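Local coordinates for Non-structural protein 5 (Modoc virus, PDB 2WA2), which carries the flaviviral methyltransferase domain, which binds S-adenosylmethionine and probably methylates the viral RNA cap at guanine N7 and ribose 2'-O, at residues E81-V86 with A149-C154; D200-L205 with N238-V243. The protein carries 4 engineered substitutions. All blocks are in the same frame, centred on the assembly; numbering follows the deposited sequence.

Interaction 1: residues E81-V86 with A149-C154. Engineered in segment 81-86: T85 (natural residue Ser).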
ATOM      1  N   GLU A  81       1.372   4.576  13.271  1.00 19.06           N
ATOM      2  CA  GLU A  81       1.103   4.129  14.634  1.00 19.68           C
ATOM      3  C   GLU A  81      -0.042   3.121  14.610  1.00 18.94           C
ATOM      4  O   GLU A  81      -1.184   3.470  14.337  1.00 18.91           O
ATOM      5  CB  GLU A  81       0.780   5.325  15.544  1.00 21.02           C
ATOM      6  CG  GLU A  81       0.416   4.937  17.020  1.00 23.42           C
ATOM      7  CD  GLU A  81       1.598   4.349  17.842  1.00 28.94           C
ATOM      8  OE1 GLU A  81       2.798   4.504  17.460  1.00 27.71           O
ATOM      9  OE2 GLU A  81       1.303   3.737  18.900  1.00 30.10           O
ATOM     10  N   LEU A  82       0.289   1.868  14.875  1.00 18.81           N
ATOM     11  CA  LEU A  82      -0.702   0.802  14.869  1.00 19.41           C
ATOM     12  C   LEU A  82      -1.369   0.818  16.252  1.00 19.61           C
ATOM     13  O   LEU A  82      -0.725   0.555  17.256  1.00 20.58           O
ATOM     14  CB  LEU A  82      -0.028  -0.537  14.512  1.00 19.45           C
ATOM     15  CG  LEU A  82       0.556  -0.646  13.090  1.00 19.33           C
ATOM     16  CD1 LEU A  82       1.342  -1.924  12.891  1.00 19.67           C
ATOM     17  CD2 LEU A  82      -0.500  -0.492  11.983  1.00 15.08           C
ATOM     18  N   LYS A  83      -2.648   1.178  16.311  1.00 20.08           N
ATOM     19  CA  LYS A  83      -3.310   1.355  17.618  1.00 20.03           C
ATOM     20  C   LYS A  83      -4.824   1.240  17.594  1.00 19.64           C
ATOM     21  O   LYS A  83      -5.477   1.517  16.572  1.00 19.18           O
ATOM     22  CB  LYS A  83      -2.919   2.712  18.239  1.00 19.88           C
ATOM     23  CG  LYS A  83      -3.499   3.896  17.511  1.00 23.61           C
ATOM     24  CD  LYS A  83      -3.343   5.187  18.292  1.00 26.44           C
ATOM     25  CE  LYS A  83      -3.445   6.380  17.377  1.00 30.11           C
ATOM     26  NZ  LYS A  83      -4.834   6.598  16.845  1.00 33.27           N
ATOM     27  N   GLY A  84      -5.383   0.854  18.749  1.00 19.09           N
ATOM     28  CA  GLY A  84      -6.840   0.818  18.919  1.00 18.95           C
ATOM     29  C   GLY A  84      -7.502  -0.136  17.945  1.00 17.31           C
ATOM     30  O   GLY A  84      -7.048  -1.265  17.788  1.00 17.91           O
ATOM     31  N   THR A  85      -8.595   0.334  17.339  1.00 17.75           N
ATOM     32  CA  THR A  85      -9.316  -0.357  16.277  1.00 17.01           C
ATOM     33  C   THR A  85      -8.590  -0.142  14.920  1.00 15.82           C
ATOM     34  O   THR A  85      -8.549   0.971  14.372  1.00 15.51           O
ATOM     35  CB  THR A  85     -10.769   0.113  16.212  1.00 17.12           C
ATOM     36  OG1 THR A  85     -11.386  -0.133  17.489  1.00 18.24           O
ATOM     37  CG2 THR A  85     -11.565  -0.636  15.071  1.00 18.69           C
ATOM     38  N   VAL A  86      -8.026  -1.231  14.414  1.00 15.23           N
ATOM     39  CA  VAL A  86      -7.322  -1.218  13.142  1.00 14.57           C
ATOM     40  C   VAL A  86      -8.248  -1.834  12.105  1.00 14.13           C
ATOM     41  O   VAL A  86      -8.807  -2.928  12.328  1.00 14.75           O
ATOM     42  CB  VAL A  86      -6.010  -2.043  13.212  1.00 14.77           C
ATOM     43  CG1 VAL A  86      -5.272  -2.057  11.835  1.00 15.36           C
ATOM     44  CG2 VAL A  86      -5.065  -1.495  14.274  1.00 13.29           C
ATOM     45  N   ALA A 149     -12.459   3.762  13.522  1.00 18.81           N
ATOM     46  CA  ALA A 149     -11.150   3.122  13.503  1.00 18.20           C
ATOM     47  C   ALA A 149     -10.102   4.138  13.845  1.00 17.58           C
ATOM     48  O   ALA A 149     -10.171   5.276  13.380  1.00 17.73           O
ATOM     49  CB  ALA A 149     -10.825   2.497  12.105  1.00 18.21           C
ATOM     50  N   ASP A 150      -9.118   3.689  14.619  1.00 17.18           N
ATOM     51  CA  ASP A 150      -7.978   4.509  15.011  1.00 17.62           C
ATOM     52  C   ASP A 150      -6.807   4.410  14.039  1.00 16.52           C
ATOM     53  O   ASP A 150      -5.932   5.305  14.025  1.00 16.28           O
ATOM     54  CB  ASP A 150      -7.542   4.100  16.396  1.00 17.90           C
ATOM     55  CG  ASP A 150      -8.693   4.171  17.382  1.00 20.17           C
ATOM     56  OD1 ASP A 150      -9.070   5.303  17.714  1.00 22.04           O
ATOM     57  OD2 ASP A 150      -9.240   3.109  17.749  1.00 19.70           O
ATOM     58  N   THR A 151      -6.794   3.331  13.235  1.00 15.61           N
ATOM     59  CA  THR A 151      -5.744   3.085  12.250  1.00 15.38           C
ATOM     60  C   THR A 151      -6.399   2.505  10.993  1.00 14.44           C
ATOM     61  O   THR A 151      -7.137   1.527  11.073  1.00 14.73           O
ATOM     62  CB  THR A 151      -4.721   2.047  12.736  1.00 15.56           C
ATOM     63  OG1 THR A 151      -4.310   2.327  14.083  1.00 17.33           O
ATOM     64  CG2 THR A 151      -3.529   2.010  11.816  1.00 15.75           C
ATOM     65  N   VAL A 152      -6.128   3.117   9.845  1.00 13.53           N
ATOM     66  CA  VAL A 152      -6.666   2.608   8.575  1.00 12.69           C
ATOM     67  C   VAL A 152      -5.532   2.056   7.716  1.00 13.58           C
ATOM     68  O   VAL A 152      -4.647   2.804   7.297  1.00 13.68           O
ATOM     69  CB  VAL A 152      -7.435   3.695   7.840  1.00 14.07           C
ATOM     70  CG1 VAL A 152      -7.868   3.209   6.437  1.00 13.38           C
ATOM     71  CG2 VAL A 152      -8.595   4.178   8.693  1.00 12.54           C
ATOM     72  N   LEU A 153      -5.563   0.750   7.469  1.00 12.35           N
ATOM     73  CA  LEU A 153      -4.562   0.075   6.628  1.00 12.36           C
ATOM     74  C   LEU A 153      -5.217  -0.324   5.332  1.00 12.54           C
ATOM     75  O   LEU A 153      -6.349  -0.782   5.330  1.00 10.94           O
ATOM     76  CB  LEU A 153      -4.014  -1.204   7.304  1.00 12.26           C
ATOM     77  CG  LEU A 153      -3.336  -1.027   8.670  1.00 15.27           C
ATOM     78  CD1 LEU A 153      -2.778  -2.367   9.151  1.00 16.58           C
ATOM     79  CD2 LEU A 153      -2.228   0.059   8.634  1.00 17.26           C
ATOM     80  N   CYS A 154      -4.496  -0.198   4.216  1.00 11.40           N
ATOM     81  CA  CYS A 154      -5.063  -0.681   2.958  1.00 11.04           C
ATOM     82  C   CYS A 154      -3.936  -1.054   2.024  1.00 12.11           C
ATOM     83  O   CYS A 154      -3.057  -0.234   1.765  1.00 10.50           O
ATOM     84  CB  CYS A 154      -5.916   0.398   2.315  1.00 10.46           C
ATOM     85  SG  CYS A 154      -6.748  -0.089   0.768  1.00 12.95           S
TER
HETATM   86  O   HOH W   1      -2.957   5.302  14.324  1.00 20.74           O

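Interaction 2: residues D200-L205 with N238-V243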
ATOM      1  N   ASP A 200      -2.939  12.375 -12.325  1.00 16.64           N
ATOM      2  CA  ASP A 200      -4.174  12.393 -11.525  1.00 17.13           C
ATOM      3  C   ASP A 200      -3.970  11.863 -10.107  1.00 15.54           C
ATOM      4  O   ASP A 200      -4.540  12.387  -9.133  1.00 15.05           O
ATOM      5  CB  ASP A 200      -5.356  11.669 -12.205  1.00 18.44           C
ATOM      6  CG  ASP A 200      -5.023  10.268 -12.672  1.00 22.64           C
ATOM      7  OD1 ASP A 200      -3.952   9.714 -12.311  1.00 26.69           O
ATOM      8  OD2 ASP A 200      -5.867   9.694 -13.414  1.00 28.09           O
ATOM      9  N   VAL A 201      -3.146  10.830  -9.996  1.00 13.37           N
ATOM     10  CA  VAL A 201      -2.852  10.258  -8.705  1.00 13.43           C
ATOM     11  C   VAL A 201      -2.047  11.247  -7.866  1.00 13.15           C
ATOM     12  O   VAL A 201      -2.323  11.408  -6.687  1.00 12.94           O
ATOM     13  CB  VAL A 201      -2.100   8.898  -8.794  1.00 12.39           C
ATOM     14  CG1 VAL A 201      -1.675   8.446  -7.370  1.00 12.14           C
ATOM     15  CG2 VAL A 201      -3.000   7.829  -9.439  1.00 11.41           C
ATOM     16  N   LEU A 202      -1.031  11.867  -8.460  1.00 13.84           N
ATOM     17  CA  LEU A 202      -0.217  12.843  -7.722  1.00 14.90           C
ATOM     18  C   LEU A 202      -1.078  13.964  -7.148  1.00 14.60           C
ATOM     19  O   LEU A 202      -0.964  14.302  -5.954  1.00 13.81           O
ATOM     20  CB  LEU A 202       0.917  13.404  -8.601  1.00 15.04           C
ATOM     21  CG  LEU A 202       2.173  12.567  -8.827  1.00 16.91           C
ATOM     22  CD1 LEU A 202       2.985  13.163 -10.007  1.00 17.70           C
ATOM     23  CD2 LEU A 202       3.004  12.479  -7.577  1.00 17.12           C
ATOM     24  N   GLU A 203      -1.969  14.510  -7.975  1.00 14.60           N
ATOM     25  CA  GLU A 203      -2.905  15.555  -7.504  1.00 16.15           C
ATOM     26  C   GLU A 203      -3.846  15.066  -6.398  1.00 15.49           C
ATOM     27  O   GLU A 203      -4.099  15.786  -5.422  1.00 14.70           O
ATOM     28  CB  GLU A 203      -3.668  16.156  -8.657  1.00 16.72           C
ATOM     29  CG  GLU A 203      -2.721  16.910  -9.565  1.00 21.94           C
ATOM     30  CD  GLU A 203      -3.406  17.756 -10.608  1.00 29.45           C
ATOM     31  OE1 GLU A 203      -4.580  17.464 -10.972  1.00 32.15           O
ATOM     32  OE2 GLU A 203      -2.742  18.711 -11.085  1.00 32.64           O
ATOM     33  N   ALA A 204      -4.343  13.831  -6.544  1.00 14.07           N
ATOM     34  CA  ALA A 204      -5.113  13.181  -5.488  1.00 13.15           C
ATOM     35  C   ALA A 204      -4.337  13.046  -4.181  1.00 12.99           C
ATOM     36  O   ALA A 204      -4.883  13.322  -3.134  1.00 12.12           O
ATOM     37  CB  ALA A 204      -5.621  11.821  -5.968  1.00 13.03           C
ATOM     38  N   LEU A 205      -3.057  12.647  -4.245  1.00 13.26           N
ATOM     39  CA  LEU A 205      -2.236  12.484  -3.051  1.00 13.03           C
ATOM     40  C   LEU A 205      -1.940  13.828  -2.391  1.00 13.10           C
ATOM     41  O   LEU A 205      -1.955  13.916  -1.168  1.00 13.37           O
ATOM     42  CB  LEU A 205      -0.922  11.770  -3.358  1.00 13.66           C
ATOM     43  CG  LEU A 205      -0.998  10.295  -3.748  1.00 12.63           C
ATOM     44  CD1 LEU A 205       0.338   9.895  -4.371  1.00 15.57           C
ATOM     45  CD2 LEU A 205      -1.325   9.462  -2.499  1.00 12.22           C
ATOM     46  N   ASN A 238       7.865  15.387   0.934  1.00 15.04           N
ATOM     47  CA  ASN A 238       7.638  15.955  -0.370  1.00 15.51           C
ATOM     48  C   ASN A 238       7.244  14.812  -1.318  1.00 14.99           C
ATOM     49  O   ASN A 238       8.104  14.086  -1.836  1.00 14.49           O
ATOM     50  CB  ASN A 238       8.943  16.638  -0.809  1.00 16.54           C
ATOM     51  CG  ASN A 238       8.921  17.099  -2.233  1.00 20.42           C
ATOM     52  OD1 ASN A 238       7.891  17.060  -2.912  1.00 25.59           O
ATOM     53  ND2 ASN A 238      10.074  17.556  -2.705  1.00 25.22           N
ATOM     54  N   ILE A 239       5.939  14.640  -1.477  1.00 14.24           N
ATOM     55  CA  ILE A 239       5.385  13.512  -2.257  1.00 14.80           C
ATOM     56  C   ILE A 239       5.954  13.421  -3.692  1.00 15.56           C
ATOM     57  O   ILE A 239       6.555  12.393  -4.060  1.00 14.53           O
ATOM     58  CB  ILE A 239       3.842  13.550  -2.224  1.00 14.17           C
ATOM     59  CG1 ILE A 239       3.324  13.243  -0.800  1.00 13.99           C
ATOM     60  CG2 ILE A 239       3.226  12.543  -3.244  1.00 15.83           C
ATOM     61  CD1 ILE A 239       1.796  13.465  -0.647  1.00 13.84           C
ATOM     62  N   MET A 240       5.797  14.497  -4.472  1.00 17.24           N
ATOM     63  CA  MET A 240       6.179  14.523  -5.906  1.00 20.94           C
ATOM     64  C   MET A 240       7.673  14.239  -6.072  1.00 19.42           C
ATOM     65  O   MET A 240       8.066  13.443  -6.937  1.00 19.58           O
ATOM     66  CB  MET A 240       5.797  15.878  -6.560  1.00 20.31           C
ATOM     67  CG  MET A 240       4.290  16.173  -6.586  1.00 23.62           C
ATOM     68  SD  MET A 240       3.840  17.874  -7.055  1.00 31.62           S
ATOM     69  CE  MET A 240       3.951  17.695  -8.856  1.00 29.10           C
ATOM     70  N   GLY A 241       8.489  14.864  -5.217  1.00 18.48           N
ATOM     71  CA  GLY A 241       9.933  14.658  -5.190  1.00 18.10           C
ATOM     72  C   GLY A 241      10.353  13.235  -4.871  1.00 17.28           C
ATOM     73  O   GLY A 241      11.269  12.702  -5.488  1.00 16.82           O
ATOM     74  N   ASN A 242       9.663  12.610  -3.918  1.00 16.31           N
ATOM     75  CA  ASN A 242       9.924  11.237  -3.563  1.00 16.15           C
ATOM     76  C   ASN A 242       9.564  10.314  -4.706  1.00 14.40           C
ATOM     77  O   ASN A 242      10.297   9.373  -4.989  1.00 13.89           O
ATOM     78  CB  ASN A 242       9.155  10.830  -2.318  1.00 17.42           C
ATOM     79  CG  ASN A 242      10.043  10.681  -1.138  1.00 24.27           C
ATOM     80  OD1 ASN A 242      10.010  11.515  -0.221  1.00 29.68           O
ATOM     81  ND2 ASN A 242      10.886   9.642  -1.153  1.00 28.58           N
ATOM     82  N   VAL A 243       8.434  10.579  -5.351  1.00 13.55           N
ATOM     83  CA  VAL A 243       8.022   9.743  -6.516  1.00 13.06           C
ATOM     84  C   VAL A 243       9.082   9.799  -7.624  1.00 13.08           C
ATOM     85  O   VAL A 243       9.499   8.782  -8.149  1.00 12.38           O
ATOM     86  CB  VAL A 243       6.644  10.190  -7.075  1.00 12.56           C
ATOM     87  CG1 VAL A 243       6.346   9.473  -8.400  1.00 11.98           C
ATOM     88  CG2 VAL A 243       5.547   9.894  -6.045  1.00 12.13           C
TER

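Interaction 1: residues E81-V86 with A149-C154
The carbonyl oxygen of T85 is gripped by two successive amides, D150 N at 2.8 Å and T151 N at 3.2 Å; the first lies in the carbonyl plane, the second is tilted 27° from it. These are the N-terminal ends of strands 86-89 and 151-154, where the adjacent inner strands begin to pair in parallel in the Rossmann-like sheet of the FtsJ-type methyltransferase, with V86 bridging to T151. D150 returns a bond to the opposite segment: its OD2 accepts T85 N at 2.9 Å through the anti lone pair. T85, an engineered residue, sends its OG1 to E108. The T151 hydroxyl, set beside its own backbone N and anti to the carbonyl carbon (chi1 -47°), donates to K83 O at 2.9 Å, in the carbonyl plane and on a lone pair. K83 NZ, turned by a bend at chi4 (70°), reaches D150 O in a weak bond. Deeper in, the side chains of V86 and T151 lie side by side, pointing the same way, with V86 CG2 on T151 CB. L153, whose side chain is about 8 Å from the bound S-adenosylmethionine, receives V86 CG1 on CD1 at 3.7 Å, while its CD2 meets L82 CD2 at 3.8 Å.

Interaction 2: residues D200-L205 with N238-V243
The helical segments 200-205 and 239-243 run roughly antiparallel, their N-to-C directions 140° apart and their axes 10.8 Å from each other at closest approach. No hydrogen bond joins them; the contact is apolar, made by L202 and L205 on one side and I239, M240 and V243 on the other. L202 has the largest share of any residue, and a single methyl, CD2, makes three of the four side-chain pairs. This CD2 meets V243 CG2 at 3.9 Å and M240 CG at 4.0 Å, with I239 CG2 slightly farther off at 4.3 Å. One turn on, L205 CD1 packs at 4.1 Å against I239 CG2, which stands anti to its own backbone N, while I239 CD1 reaches the backbone and lies 3.8 Å from L205 O. N238 caps the start of the second helix, its OD1 accepting G241 N in a weak bond of 3.2 Å. The packing joins the last modelled helix, 239-254, to helix 199-212, near the edge strand 215-217: L216 of that strand touches L205, I239 and V243. V201 and L205 also touch helix 163-183, at T170, L171 and L174.

Overall arrangement
From the N terminus, the chain passes helix 66-76 and enters 81-86, then runs through strands 86-89, 106-112 and 133-136 before 149-154 returns beside it; interaction 1 closes this loop where neighbouring central strands start. After strand 151-154 come helix 163-183, strand 188-193 and helix 199-212, which opens interaction 2. Strands 215-217 and 229-232 follow, and helix 239-254 folds back to close the second, shorter loop. The two loops are in series, neither nesting nor crossing. The centres of interaction 1 and interaction 2 lie about 23 Å apart, and the two do not touch. Interaction 1 ties strands within the sheet; interaction 2 ties helices beside its 215-217 edge.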